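Local atomic coordinates of ketol-acid reductoisomerase (uncultured archaeon GZfos26G2, PDB entry 4XDY), a protein that catalyses the magnesium-dependent alkyl migration and NADH-dependent reduction that turn (S)-2-acetolactate into (R)-2,3-dihydroxy-isovalerate in branched-chain amino acid biosynthesis. Residues F215-Y229 with E315-K327. Sequence-based numbering, arbitrary orientation.
Sequences FEVLVEAGYPPEMAY and EHQVETVGAEIRK
Tyr-229 fits as a knob into the hole made by Val-318, Gly-322, Ile-325 and Arg-326. One face of its ring lies over Gly-322, whose CA is 3.5 Å from Tyr-229 CE2; a CB on this glycine would run into the ring. Ile-325 brings the tip of its chain to the ring obliquely, CD1 3.6 Å from Tyr-229 CD1. At the phenol end, Arg-326 NH1 donates to Tyr-229 OH over 3.0 Å, with the oxygen in the guanidinium plane. A leucine in place of Tyr-229 would probably leave Arg-326 NH1 without this acceptor and the surface of Gly-322 poorly covered.

The second aromatic is Phe-215. The Phe-215 ring swings across to Val-318 because chi1 (176°) sets CG opposite the backbone N; Val-318 CB stands over the ring centre, 3.9 Å from the centroid, in a CH-pi contact, and Val-219 CG2 of the same helix as Phe-215 lies on the opposite face. All this belongs to the all-helical C-terminal knotted domain of the reductoisomerase: the C-terminal helix 317-327 crosses the start of helix 225-254 nearly at right angles, and the axes of 225-229 and 317-327 approach to 9.6 Å. Alongside, Val-321 CG2 meets Pro-225 CB, and Val-321 CG1 packs on Glu-226 CG, whose carboxylate turns to the backbone N of Met-1 of the second subunit.

His-316 is the N-cap of helix 317-327, and its ND1 accepts from Val-318 N. His-316 NE2 donates to Glu-216 OE2 at 2.7 Å and 168°, meeting the anti lone pair with carboxylate and imidazole nearly coplanar. Bonded at both nitrogens, the imidazole has its rotation set. Farther out, Arg-212 forms a salt bridge with the same OE2, and Lys-276 of the second subunit pairs with OE1.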
ATOM      1  N   PHE A 215       7.561   8.601  10.431  1.00 18.31           N
ATOM      2  CA  PHE A 215       6.699   8.844  11.585  1.00 17.25           C
ATOM      3  C   PHE A 215       7.577   9.457  12.710  1.00 17.91           C
ATOM      4  O   PHE A 215       7.216  10.467  13.312  1.00 18.02           O
ATOM      5  CB  PHE A 215       6.106   7.522  12.044  1.00 18.08           C
ATOM      6  CG  PHE A 215       5.260   7.621  13.301  1.00 17.87           C
ATOM      7  CD1 PHE A 215       5.882   7.543  14.566  1.00 20.28           C
ATOM      8  CD2 PHE A 215       3.881   7.678  13.248  1.00 19.76           C
ATOM      9  CE1 PHE A 215       5.137   7.572  15.715  1.00 20.85           C
ATOM     10  CE2 PHE A 215       3.122   7.739  14.431  1.00 19.90           C
ATOM     11  CZ  PHE A 215       3.765   7.693  15.634  1.00 21.12           C
ATOM     12  N   GLU A 216       8.741   8.850  12.962  1.00 17.69           N
ATOM     13  CA  GLU A 216       9.655   9.352  13.988  1.00 19.09           C
ATOM     14  C   GLU A 216      10.144  10.790  13.731  1.00 18.52           C
ATOM     15  O   GLU A 216      10.257  11.621  14.607  1.00 17.54           O
ATOM     16  CB  GLU A 216      10.828   8.414  14.187  1.00 18.41           C
ATOM     17  CG  GLU A 216      10.449   7.078  14.816  1.00 18.83           C
ATOM     18  CD  GLU A 216      11.665   6.145  15.042  1.00 20.38           C
ATOM     19  OE1 GLU A 216      12.778   6.557  14.701  1.00 23.25           O
ATOM     20  OE2 GLU A 216      11.448   4.996  15.459  1.00 21.08           O
ATOM     21  N   VAL A 217      10.506  11.066  12.501  1.00 16.46           N
ATOM     22  CA  VAL A 217      10.891  12.393  12.130  1.00 19.07           C
ATOM     23  C   VAL A 217       9.842  13.441  12.457  1.00 18.94           C
ATOM     24  O   VAL A 217      10.180  14.523  13.074  1.00 17.51           O
ATOM     25  CB  VAL A 217      11.417  12.452  10.676  1.00 18.09           C
ATOM     26  CG1 VAL A 217      11.556  13.930  10.235  1.00 19.87           C
ATOM     27  CG2 VAL A 217      12.718  11.652  10.517  1.00 18.04           C
ATOM     28  N   LEU A 218       8.598  13.191  12.081  1.00 17.96           N
ATOM     29  CA  LEU A 218       7.520  14.096  12.443  1.00 18.13           C
ATOM     30  C   LEU A 218       7.360  14.261  13.964  1.00 18.67           C
ATOM     31  O   LEU A 218       7.266  15.393  14.452  1.00 18.56           O
ATOM     32  CB  LEU A 218       6.242  13.654  11.775  1.00 17.93           C
ATOM     33  CG  LEU A 218       6.238  13.949  10.226  1.00 18.70           C
ATOM     34  CD1 LEU A 218       4.935  13.342   9.693  1.00 19.47           C
ATOM     35  CD2 LEU A 218       6.226  15.422   9.956  1.00 19.34           C
ATOM     36  N   VAL A 219       7.272  13.137  14.672  1.00 17.35           N
ATOM     37  CA  VAL A 219       7.026  13.183  16.123  1.00 19.77           C
ATOM     38  C   VAL A 219       8.193  13.887  16.817  1.00 18.84           C
ATOM     39  O   VAL A 219       7.978  14.745  17.680  1.00 20.51           O
ATOM     40  CB  VAL A 219       6.771  11.792  16.706  1.00 20.48           C
ATOM     41  CG1 VAL A 219       6.754  11.844  18.237  1.00 24.78           C
ATOM     42  CG2 VAL A 219       5.445  11.312  16.156  1.00 20.81           C
ATOM     43  N   GLU A 220       9.422  13.625  16.369  1.00 17.50           N
ATOM     44  CA  GLU A 220      10.611  14.229  16.980  1.00 21.04           C
ATOM     45  C   GLU A 220      10.697  15.738  16.710  1.00 21.38           C
ATOM     46  O   GLU A 220      11.392  16.456  17.431  1.00 20.15           O
ATOM     47  CB  GLU A 220      11.897  13.558  16.491  1.00 19.89           C
ATOM     48  CG  GLU A 220      12.056  12.135  17.074  1.00 19.84           C
ATOM     49  CD  GLU A 220      13.222  11.363  16.459  1.00 19.49           C
ATOM     50  OE1 GLU A 220      14.089  11.887  15.730  1.00 23.92           O
ATOM     51  OE2 GLU A 220      13.189  10.154  16.656  1.00 25.12           O
ATOM     52  N   ALA A 221      10.030  16.198  15.652  1.00 19.05           N
ATOM     53  CA  ALA A 221       9.930  17.610  15.330  1.00 19.06           C
ATOM     54  C   ALA A 221       8.706  18.298  15.953  1.00 19.20           C
ATOM     55  O   ALA A 221       8.491  19.486  15.739  1.00 20.18           O
ATOM     56  CB  ALA A 221       9.843  17.803  13.829  1.00 19.63           C
ATOM     57  N   GLY A 222       7.966  17.595  16.753  1.00 19.23           N
ATOM     58  CA  GLY A 222       6.894  18.170  17.519  1.00 22.34           C
ATOM     59  C   GLY A 222       5.529  18.045  16.855  1.00 21.05           C
ATOM     60  O   GLY A 222       4.568  18.597  17.367  1.00 21.76           O
ATOM     61  N   TYR A 223       5.370  17.228  15.829  1.00 19.32           N
ATOM     62  CA  TYR A 223       4.033  16.994  15.291  1.00 18.76           C
ATOM     63  C   TYR A 223       3.373  15.864  16.070  1.00 19.66           C
ATOM     64  O   TYR A 223       4.068  14.908  16.474  1.00 19.01           O
ATOM     65  CB  TYR A 223       4.127  16.635  13.742  1.00 19.82           C
ATOM     66  CG  TYR A 223       4.738  17.743  12.947  1.00 19.69           C
ATOM     67  CD1 TYR A 223       6.112  17.936  12.883  1.00 20.97           C
ATOM     68  CD2 TYR A 223       3.917  18.626  12.251  1.00 20.57           C
ATOM     69  CE1 TYR A 223       6.681  18.998  12.201  1.00 20.71           C
ATOM     70  CE2 TYR A 223       4.459  19.679  11.569  1.00 19.59           C
ATOM     71  CZ  TYR A 223       5.822  19.907  11.550  1.00 20.85           C
ATOM     72  OH  TYR A 223       6.373  20.950  10.894  1.00 22.48           O
ATOM     73  N   PRO A 224       2.046  15.923  16.264  1.00 21.44           N
ATOM     74  CA  PRO A 224       1.326  14.925  17.095  1.00 22.10           C
ATOM     75  C   PRO A 224       1.447  13.537  16.435  1.00 21.17           C
ATOM     76  O   PRO A 224       1.406  13.434  15.212  1.00 18.36           O
ATOM     77  CB  PRO A 224      -0.118  15.376  17.008  1.00 23.60           C
ATOM     78  CG  PRO A 224      -0.073  16.825  16.715  1.00 24.20           C
ATOM     79  CD  PRO A 224       1.203  17.098  15.980  1.00 21.86           C
ATOM     80  N   PRO A 225       1.648  12.501  17.236  1.00 21.69           N
ATOM     81  CA  PRO A 225       1.689  11.178  16.684  1.00 17.98           C
ATOM     82  C   PRO A 225       0.461  10.747  15.922  1.00 18.47           C
ATOM     83  O   PRO A 225       0.606   9.955  14.950  1.00 16.28           O
ATOM     84  CB  PRO A 225       2.006  10.273  17.933  1.00 20.26           C
ATOM     85  CG  PRO A 225       1.416  11.041  19.080  1.00 22.81           C
ATOM     86  CD  PRO A 225       1.629  12.488  18.740  1.00 21.22           C
ATOM     87  N   GLU A 226      -0.726  11.257  16.253  1.00 16.36           N
ATOM     88  CA  GLU A 226      -1.897  10.926  15.452  1.00 18.07           C
ATOM     89  C   GLU A 226      -1.778  11.460  13.999  1.00 16.70           C
ATOM     90  O   GLU A 226      -2.181  10.814  13.020  1.00 15.80           O
ATOM     91  CB  GLU A 226      -3.137  11.496  16.093  1.00 20.41           C
ATOM     92  CG  GLU A 226      -3.426  10.896  17.479  1.00 21.78           C
ATOM     93  CD  GLU A 226      -2.624  11.490  18.586  1.00 23.34           C
ATOM     94  OE1 GLU A 226      -1.911  12.515  18.492  1.00 22.63           O
ATOM     95  OE2 GLU A 226      -2.756  10.845  19.642  1.00 28.11           O
ATOM     96  N   MET A 227      -1.213  12.658  13.915  1.00 17.49           N
ATOM     97  CA  MET A 227      -0.954  13.310  12.602  1.00 17.10           C
ATOM     98  C   MET A 227       0.070  12.538  11.777  1.00 17.68           C
ATOM     99  O   MET A 227      -0.163  12.234  10.626  1.00 16.64           O
ATOM    100  CB  MET A 227      -0.590  14.747  12.875  1.00 18.27           C
ATOM    101  CG  MET A 227      -0.483  15.614  11.621  1.00 20.25           C
ATOM    102  SD  MET A 227       0.058  17.281  12.039  1.00 22.27           S
ATOM    103  CE  MET A 227      -1.385  17.839  12.949  1.00 21.45           C
ATOM    104  N   ALA A 228       1.184  12.141  12.410  1.00 17.48           N
ATOM    105  CA  ALA A 228       2.195  11.316  11.815  1.00 16.98           C
ATOM    106  C   ALA A 228       1.674  10.005  11.385  1.00 17.61           C
ATOM    107  O   ALA A 228       1.984   9.518  10.309  1.00 17.88           O
ATOM    108  CB  ALA A 228       3.380  11.165  12.741  1.00 18.06           C
ATOM    109  N   TYR A 229       0.770   9.403  12.167  1.00 15.01           N
ATOM    110  CA  TYR A 229       0.088   8.180  11.700  1.00 16.16           C
ATOM    111  C   TYR A 229      -0.767   8.277  10.461  1.00 16.08           C
ATOM    112  O   TYR A 229      -0.657   7.453   9.572  1.00 15.99           O
ATOM    113  CB  TYR A 229      -0.737   7.511  12.880  1.00 15.13           C
ATOM    114  CG  TYR A 229      -1.379   6.231  12.405  1.00 14.66           C
ATOM    115  CD1 TYR A 229      -2.664   6.177  11.947  1.00 16.13           C
ATOM    116  CD2 TYR A 229      -0.741   5.037  12.576  1.00 15.47           C
ATOM    117  CE1 TYR A 229      -3.220   5.010  11.438  1.00 15.24           C
ATOM    118  CE2 TYR A 229      -1.271   3.877  12.124  1.00 15.29           C
ATOM    119  CZ  TYR A 229      -2.481   3.844  11.574  1.00 15.63           C
ATOM    120  OH  TYR A 229      -2.963   2.643  11.136  1.00 18.26           O
ATOM    121  N   GLU A 315       5.853  -2.005  21.326  1.00 24.00           N
ATOM    122  CA  GLU A 315       6.004  -0.840  22.194  1.00 26.46           C
ATOM    123  C   GLU A 315       6.159   0.477  21.408  1.00 29.97           C
ATOM    124  O   GLU A 315       6.064   1.562  21.961  1.00 28.60           O
ATOM    125  CB  GLU A 315       7.242  -1.067  23.111  1.00 32.00           C
ATOM    126  CG  GLU A 315       7.079  -2.245  24.103  1.00 36.72           C
ATOM    127  CD  GLU A 315       8.383  -2.682  24.800  1.00 50.09           C
ATOM    128  OE1 GLU A 315       9.430  -2.007  24.643  1.00 50.76           O
ATOM    129  OE2 GLU A 315       8.368  -3.746  25.485  1.00 51.79           O
ATOM    130  N   HIS A 316       6.369   0.417  20.087  1.00 23.33           N
ATOM    131  CA  HIS A 316       6.573   1.659  19.347  1.00 22.32           C
ATOM    132  C   HIS A 316       5.298   2.441  19.289  1.00 21.34           C
ATOM    133  O   HIS A 316       4.194   1.915  19.077  1.00 21.36           O
ATOM    134  CB  HIS A 316       7.103   1.342  17.918  1.00 22.36           C
ATOM    135  CG  HIS A 316       7.755   2.498  17.257  1.00 21.22           C
ATOM    136  ND1 HIS A 316       7.036   3.525  16.695  1.00 22.71           N
ATOM    137  CD2 HIS A 316       9.053   2.795  17.027  1.00 24.42           C
ATOM    138  CE1 HIS A 316       7.847   4.439  16.209  1.00 23.23           C
ATOM    139  NE2 HIS A 316       9.085   4.011  16.381  1.00 22.58           N
ATOM    140  N   GLN A 317       5.452   3.748  19.414  1.00 20.26           N
ATOM    141  CA  GLN A 317       4.340   4.644  19.240  1.00 22.30           C
ATOM    142  C   GLN A 317       3.480   4.489  17.987  1.00 20.66           C
ATOM    143  O   GLN A 317       2.289   4.700  18.039  1.00 20.35           O
ATOM    144  CB  GLN A 317       4.904   6.060  19.317  1.00 25.85           C
ATOM    145  CG  GLN A 317       3.975   7.049  19.849  1.00 26.24           C
ATOM    146  CD  GLN A 317       4.623   8.404  20.029  1.00 23.79           C
ATOM    147  OE1 GLN A 317       5.697   8.709  19.467  1.00 25.17           O
ATOM    148  NE2 GLN A 317       3.979   9.201  20.796  1.00 24.15           N
ATOM    149  N   VAL A 318       4.082   4.138  16.848  1.00 17.90           N
ATOM    150  CA  VAL A 318       3.328   3.944  15.644  1.00 20.33           C
ATOM    151  C   VAL A 318       2.282   2.846  15.816  1.00 19.28           C
ATOM    152  O   VAL A 318       1.175   2.931  15.333  1.00 19.86           O
ATOM    153  CB  VAL A 318       4.273   3.741  14.425  1.00 20.11           C
ATOM    154  CG1 VAL A 318       4.849   2.364  14.437  1.00 20.07           C
ATOM    155  CG2 VAL A 318       3.448   4.040  13.196  1.00 21.46           C
ATOM    156  N   GLU A 319       2.635   1.830  16.609  1.00 19.03           N
ATOM    157  CA  GLU A 319       1.773   0.743  16.921  1.00 18.06           C
ATOM    158  C   GLU A 319       0.732   1.046  18.017  1.00 17.74           C
ATOM    159  O   GLU A 319      -0.416   0.691  17.900  1.00 18.77           O
ATOM    160  CB  GLU A 319       2.637  -0.502  17.253  1.00 18.67           C
ATOM    161  CG  GLU A 319       3.343  -1.140  16.053  1.00 19.28           C
ATOM    162  CD  GLU A 319       2.329  -1.660  15.034  1.00 19.83           C
ATOM    163  OE1 GLU A 319       1.624  -2.642  15.287  1.00 22.22           O
ATOM    164  OE2 GLU A 319       2.133  -0.959  13.990  1.00 19.57           O
ATOM    165  N   THR A 320       1.154   1.707  19.074  1.00 18.04           N
ATOM    166  CA  THR A 320       0.205   1.995  20.156  1.00 20.36           C
ATOM    167  C   THR A 320      -0.777   3.103  19.731  1.00 19.05           C
ATOM    168  O   THR A 320      -1.987   2.981  19.939  1.00 20.04           O
ATOM    169  CB  THR A 320       0.945   2.397  21.463  1.00 20.93           C
ATOM    170  OG1 THR A 320       1.756   3.495  21.226  1.00 21.69           O
ATOM    171  CG2 THR A 320       1.847   1.272  22.020  1.00 24.16           C
ATOM    172  N   VAL A 321      -0.279   4.127  19.060  1.00 18.72           N
ATOM    173  CA  VAL A 321      -1.210   5.156  18.591  1.00 20.10           C
ATOM    174  C   VAL A 321      -2.048   4.662  17.446  1.00 18.65           C
ATOM    175  O   VAL A 321      -3.260   4.908  17.374  1.00 20.36           O
ATOM    176  CB  VAL A 321      -0.477   6.446  18.237  1.00 21.95           C
ATOM    177  CG1 VAL A 321      -1.444   7.518  17.731  1.00 24.80           C
ATOM    178  CG2 VAL A 321       0.247   6.964  19.470  1.00 25.45           C
ATOM    179  N   GLY A 322      -1.434   3.930  16.510  1.00 17.46           N
ATOM    180  CA  GLY A 322      -2.219   3.359  15.402  1.00 18.25           C
ATOM    181  C   GLY A 322      -3.361   2.477  15.885  1.00 19.74           C
ATOM    182  O   GLY A 322      -4.459   2.498  15.346  1.00 17.66           O
ATOM    183  N   ALA A 323      -3.066   1.649  16.906  1.00 21.35           N
ATOM    184  CA  ALA A 323      -4.133   0.755  17.435  1.00 20.70           C
ATOM    185  C   ALA A 323      -5.301   1.574  18.011  1.00 20.31           C
ATOM    186  O   ALA A 323      -6.447   1.236  17.786  1.00 21.41           O
ATOM    187  CB  ALA A 323      -3.602  -0.269  18.443  1.00 21.96           C
ATOM    188  N   GLU A 324      -4.982   2.635  18.710  1.00 20.73           N
ATOM    189  CA  GLU A 324      -5.977   3.519  19.369  1.00 22.91           C
ATOM    190  C   GLU A 324      -6.800   4.194  18.284  1.00 21.60           C
ATOM    191  O   GLU A 324      -8.037   4.221  18.312  1.00 21.99           O
ATOM    192  CB  GLU A 324      -5.262   4.617  20.209  1.00 28.11           C
ATOM    193  CG  GLU A 324      -4.437   4.164  21.412  1.00 39.26           C
ATOM    194  CD  GLU A 324      -3.716   5.295  22.219  1.00 51.37           C
ATOM    195  OE1 GLU A 324      -3.187   6.351  21.683  1.00 45.37           O
ATOM    196  OE2 GLU A 324      -3.658   5.080  23.464  1.00 53.43           O
ATOM    197  N   ILE A 325      -6.091   4.682  17.225  1.00 19.03           N
ATOM    198  CA  ILE A 325      -6.809   5.313  16.087  1.00 17.32           C
ATOM    199  C   ILE A 325      -7.765   4.390  15.363  1.00 18.17           C
ATOM    200  O   ILE A 325      -8.927   4.742  15.068  1.00 20.32           O
ATOM    201  CB  ILE A 325      -5.778   5.948  15.094  1.00 18.65           C
ATOM    202  CG1 ILE A 325      -5.061   7.130  15.721  1.00 19.12           C
ATOM    203  CG2 ILE A 325      -6.413   6.302  13.765  1.00 19.75           C
ATOM    204  CD1 ILE A 325      -3.926   7.735  14.920  1.00 20.19           C
ATOM    205  N   ARG A 326      -7.290   3.194  15.071  1.00 17.12           N
ATOM    206  CA  ARG A 326      -8.019   2.266  14.235  1.00 18.10           C
ATOM    207  C   ARG A 326      -9.280   1.732  15.031  1.00 18.93           C
ATOM    208  O   ARG A 326     -10.346   1.579  14.448  1.00 19.96           O
ATOM    209  CB  ARG A 326      -7.215   1.118  13.783  1.00 18.36           C
ATOM    210  CG  ARG A 326      -6.148   1.456  12.728  1.00 17.96           C
ATOM    211  CD  ARG A 326      -5.477   0.235  12.161  1.00 20.76           C
ATOM    212  NE  ARG A 326      -4.758  -0.571  13.159  1.00 19.58           N
ATOM    213  CZ  ARG A 326      -3.550  -0.384  13.656  1.00 19.55           C
ATOM    214  NH1 ARG A 326      -2.677   0.506  13.177  1.00 18.12           N
ATOM    215  NH2 ARG A 326      -3.146  -1.205  14.616  1.00 20.43           N
ATOM    216  N   LYS A 327      -9.110   1.606  16.338  1.00 20.16           N
ATOM    217  CA  LYS A 327     -10.246   1.198  17.236  1.00 22.39           C
ATOM    218  C   LYS A 327     -11.395   2.206  17.194  1.00 22.02           C
ATOM    219  O   LYS A 327     -12.552   1.859  17.389  1.00 23.47           O
ATOM    220  CB  LYS A 327      -9.702   1.057  18.668  1.00 26.10           C
ATOM    221  CG  LYS A 327     -10.713   0.505  19.641  1.00 35.02           C
ATOM    222  CD  LYS A 327     -10.120   0.593  21.035  1.00 44.14           C
ATOM    223  CE  LYS A 327     -10.990  -0.099  22.105  1.00 47.60           C
ATOM    224  NZ  LYS A 327     -10.086  -0.841  23.051  1.00 48.48           N
TER